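Long-range contact in histone-lysine N-methyltransferase, H3 lysine-9 specific SUVH6 (Arabidopsis thaliana, PDB 6A5K), which methylates histone H3 with S-adenosylmethionine as donor and probably binds DNA methylated in non-CG contexts: residues R172-K177 with G188-D193. The protein carries 1 engineered substitution. Sequence-based numbering, arbitrary orientation.
Sequences RVIRGK and GNYVYD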
ATOM      1  N   ARG A 172      11.884   4.456 -20.048  1.00 13.15           N
ATOM      2  CA  ARG A 172      10.956   4.060 -18.988  1.00 12.36           C
ATOM      3  C   ARG A 172       9.582   4.661 -19.245  1.00 16.41           C
ATOM      4  O   ARG A 172       9.457   5.858 -19.488  1.00 16.72           O
ATOM      5  CB  ARG A 172      11.463   4.488 -17.606  1.00 12.39           C
ATOM      6  CG  ARG A 172      12.665   3.709 -17.108  1.00 15.08           C
ATOM      7  CD  ARG A 172      13.075   4.133 -15.686  1.00 15.34           C
ATOM      8  NE  ARG A 172      13.441   5.546 -15.623  1.00 13.31           N
ATOM      9  CZ  ARG A 172      14.622   6.036 -15.993  1.00 19.38           C
ATOM     10  NH1 ARG A 172      15.559   5.229 -16.470  1.00 16.24           N
ATOM     11  NH2 ARG A 172      14.860   7.338 -15.903  1.00 15.58           N
ATOM     12  N   VAL A 173       8.542   3.837 -19.190  1.00 12.69           N
ATOM     13  CA  VAL A 173       7.197   4.358 -19.340  1.00 11.57           C
ATOM     14  C   VAL A 173       6.454   4.360 -18.003  1.00 15.12           C
ATOM     15  O   VAL A 173       6.295   3.319 -17.363  1.00 13.45           O
ATOM     16  CB  VAL A 173       6.402   3.552 -20.387  1.00 14.30           C
ATOM     17  CG1 VAL A 173       4.913   3.891 -20.318  1.00 12.90           C
ATOM     18  CG2 VAL A 173       6.956   3.823 -21.783  1.00 14.15           C
ATOM     19  N   ILE A 174       6.051   5.552 -17.572  1.00 15.33           N
ATOM     20  CA  ILE A 174       5.194   5.715 -16.403  1.00 11.75           C
ATOM     21  C   ILE A 174       3.798   6.045 -16.920  1.00 16.48           C
ATOM     22  O   ILE A 174       3.585   7.068 -17.580  1.00 16.61           O
ATOM     23  CB  ILE A 174       5.695   6.820 -15.442  1.00 13.20           C
ATOM     24  CG1 ILE A 174       7.069   6.465 -14.854  1.00 15.15           C
ATOM     25  CG2 ILE A 174       4.710   7.046 -14.300  1.00 12.45           C
ATOM     26  CD1 ILE A 174       8.238   6.928 -15.702  1.00 27.73           C
ATOM     27  N   ARG A 175       2.849   5.162 -16.643  1.00 13.42           N
ATOM     28  CA  ARG A 175       1.495   5.330 -17.147  1.00 16.17           C
ATOM     29  C   ARG A 175       0.612   6.013 -16.115  1.00 20.81           C
ATOM     30  O   ARG A 175       0.527   5.574 -14.964  1.00 16.39           O
ATOM     31  CB  ARG A 175       0.906   3.971 -17.540  1.00 16.96           C
ATOM     32  CG  ARG A 175      -0.507   4.014 -18.100  1.00 18.04           C
ATOM     33  CD  ARG A 175      -0.952   2.623 -18.565  1.00 17.15           C
ATOM     34  NE  ARG A 175      -0.950   1.653 -17.471  1.00 22.80           N
ATOM     35  CZ  ARG A 175      -1.915   1.555 -16.559  1.00 26.39           C
ATOM     36  NH1 ARG A 175      -2.963   2.366 -16.613  1.00 27.35           N
ATOM     37  NH2 ARG A 175      -1.836   0.642 -15.597  1.00 23.22           N
ATOM     38  N   GLY A 176      -0.042   7.094 -16.527  1.00 18.47           N
ATOM     39  CA  GLY A 176      -1.031   7.741 -15.686  1.00 16.16           C
ATOM     40  C   GLY A 176      -2.335   6.975 -15.772  1.00 19.02           C
ATOM     41  O   GLY A 176      -2.808   6.684 -16.870  1.00 20.94           O
ATOM     42  N   LYS A 177      -2.914   6.631 -14.625  1.00 17.11           N
ATOM     43  CA  LYS A 177      -4.169   5.875 -14.616  1.00 21.52           C
ATOM     44  C   LYS A 177      -5.345   6.703 -15.110  1.00 27.70           C
ATOM     45  O   LYS A 177      -6.306   6.164 -15.669  1.00 30.29           O
ATOM     46  CB  LYS A 177      -4.482   5.354 -13.217  1.00 24.97           C
ATOM     47  CG  LYS A 177      -3.599   4.219 -12.751  1.00 29.03           C
ATOM     48  CD  LYS A 177      -4.261   3.502 -11.580  1.00 33.02           C
ATOM     49  CE  LYS A 177      -3.245   2.764 -10.740  1.00 32.51           C
ATOM     50  NZ  LYS A 177      -3.767   2.485  -9.369  1.00 29.08           N
ATOM     51  N   GLY A 188      -2.716   4.958  -6.014  1.00 21.37           N
ATOM     52  CA  GLY A 188      -1.761   5.040  -7.101  1.00 20.59           C
ATOM     53  C   GLY A 188      -2.365   5.759  -8.291  1.00 20.53           C
ATOM     54  O   GLY A 188      -3.409   5.363  -8.804  1.00 21.90           O
ATOM     55  N   ASN A 189      -1.716   6.834  -8.724  1.00 17.76           N
ATOM     56  CA  ASN A 189      -2.171   7.576  -9.895  1.00 17.91           C
ATOM     57  C   ASN A 189      -1.251   7.341 -11.078  1.00 18.52           C
ATOM     58  O   ASN A 189      -1.580   7.676 -12.209  1.00 15.64           O
ATOM     59  CB  ASN A 189      -2.255   9.063  -9.579  1.00 16.10           C
ATOM     60  CG  ASN A 189      -3.328   9.367  -8.574  1.00 17.04           C
ATOM     61  OD1 ASN A 189      -4.450   8.870  -8.687  1.00 19.98           O
ATOM     62  ND2 ASN A 189      -2.993  10.164  -7.571  1.00 19.38           N
ATOM     63  N   TYR A 190      -0.092   6.757 -10.793  1.00 11.63           N
ATOM     64  CA  TYR A 190       0.917   6.470 -11.800  1.00 11.23           C
ATOM     65  C   TYR A 190       1.470   5.069 -11.595  1.00 18.57           C
ATOM     66  O   TYR A 190       1.632   4.625 -10.462  1.00 14.36           O
ATOM     67  CB  TYR A 190       2.056   7.497 -11.736  1.00 11.21           C
ATOM     68  CG  TYR A 190       1.581   8.916 -11.877  1.00 16.89           C
ATOM     69  CD1 TYR A 190       1.267   9.682 -10.757  1.00 17.87           C
ATOM     70  CD2 TYR A 190       1.418   9.490 -13.134  1.00 17.81           C
ATOM     71  CE1 TYR A 190       0.811  10.986 -10.890  1.00 20.19           C
ATOM     72  CE2 TYR A 190       0.966  10.783 -13.271  1.00 17.84           C
ATOM     73  CZ  TYR A 190       0.668  11.528 -12.153  1.00 21.56           C
ATOM     74  OH  TYR A 190       0.217  12.819 -12.306  1.00 29.63           O
ATOM     75  N   VAL A 191       1.765   4.385 -12.695  1.00 10.78           N
ATOM     76  CA  VAL A 191       2.301   3.029 -12.645  1.00 12.24           C
ATOM     77  C   VAL A 191       3.538   2.892 -13.525  1.00 14.03           C
ATOM     78  O   VAL A 191       3.520   3.280 -14.698  1.00 13.94           O
ATOM     79  CB  VAL A 191       1.242   1.994 -13.098  1.00 18.31           C
ATOM     80  CG1 VAL A 191       1.779   0.576 -12.976  1.00 10.96           C
ATOM     81  CG2 VAL A 191      -0.038   2.154 -12.289  1.00 19.13           C
ATOM     82  N   TYR A 192       4.615   2.343 -12.963  1.00 13.41           N
ATOM     83  CA  TYR A 192       5.800   2.018 -13.754  1.00 13.00           C
ATOM     84  C   TYR A 192       5.568   0.755 -14.593  1.00 14.42           C
ATOM     85  O   TYR A 192       5.477  -0.351 -14.050  1.00 13.57           O
ATOM     86  CB  TYR A 192       7.029   1.836 -12.854  1.00 11.85           C
ATOM     87  CG  TYR A 192       8.258   1.451 -13.648  1.00 14.73           C
ATOM     88  CD1 TYR A 192       8.576   2.120 -14.827  1.00 14.88           C
ATOM     89  CD2 TYR A 192       9.072   0.406 -13.246  1.00 15.49           C
ATOM     90  CE1 TYR A 192       9.680   1.768 -15.572  1.00 16.88           C
ATOM     91  CE2 TYR A 192      10.192   0.048 -13.984  1.00 17.39           C
ATOM     92  CZ  TYR A 192      10.486   0.733 -15.142  1.00 15.69           C
ATOM     93  OH  TYR A 192      11.584   0.382 -15.882  1.00 16.71           O
ATOM     94  N   ASP A 193       5.484   0.920 -15.913  1.00 14.73           N
ATOM     95  CA  ASP A 193       5.135  -0.193 -16.796  1.00 13.01           C
ATOM     96  C   ASP A 193       6.345  -0.815 -17.490  1.00 13.76           C
ATOM     97  O   ASP A 193       6.205  -1.751 -18.282  1.00 18.46           O
ATOM     98  CB  ASP A 193       4.109   0.258 -17.839  1.00 14.16           C
ATOM     99  CG  ASP A 193       2.676   0.135 -17.335  1.00 18.96           C
ATOM    100  OD1 ASP A 193       2.456  -0.538 -16.298  1.00 17.90           O
ATOM    101  OD2 ASP A 193       1.769   0.708 -17.974  1.00 20.69           O
TER
HETATM  102  O   HOH W   1       0.094  -1.467 -15.644  1.00 15.92           O
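Gly188 O receives Lys177 NZ at 3.0 Å, the ammonium standing above the carbonyl plane; the lysine chain runs extended beyond CG to get there, and a salt bridge to Glu77 adds a second partner. Asn189 O accepts Lys177 N, while its side-chain amide turns to Gln79 O. Asn189 and Tyr190 both face Phe78, a classic beta bulge in the pairing with strand 77-78. Tyr190 sets CB 3.7 Å from Ile174 CG2 and ring atom CD2 3.9 Å from Gly176 CA. Val191 forms the hydrogen-bonded antiparallel pair with Arg175: N to Arg175 O and O from Arg175 N are both 2.8 Å, and its CG2 meets Lys177 CE at 3.6 Å. The Tyr192 ring lies aslant the Arg172 chain, its OH 3.7 Å from Arg172 CG. Asp193 N hydrogen-bonds Val173 O, and its OD2 takes Arg175 NE at 2.9 Å through the syn lone pair, the planes of the two groups only 23° apart. Arg175 runs extended to CD and then turns at chi3 (60°), which swings NE onto Asp193 OD2 beside Trp228 of helix 227-234. A water links Arg175 NH2 to Asp193 OD1. An alanine at Arg175 would probably leave the Asp193 carboxylate without its cationic mate and the bridging water without one partner. The in-plane NE bond and the water thus engage both carboxylate oxygens, adding a side-chain link to the backbone bonds between these two SRA-domain strands.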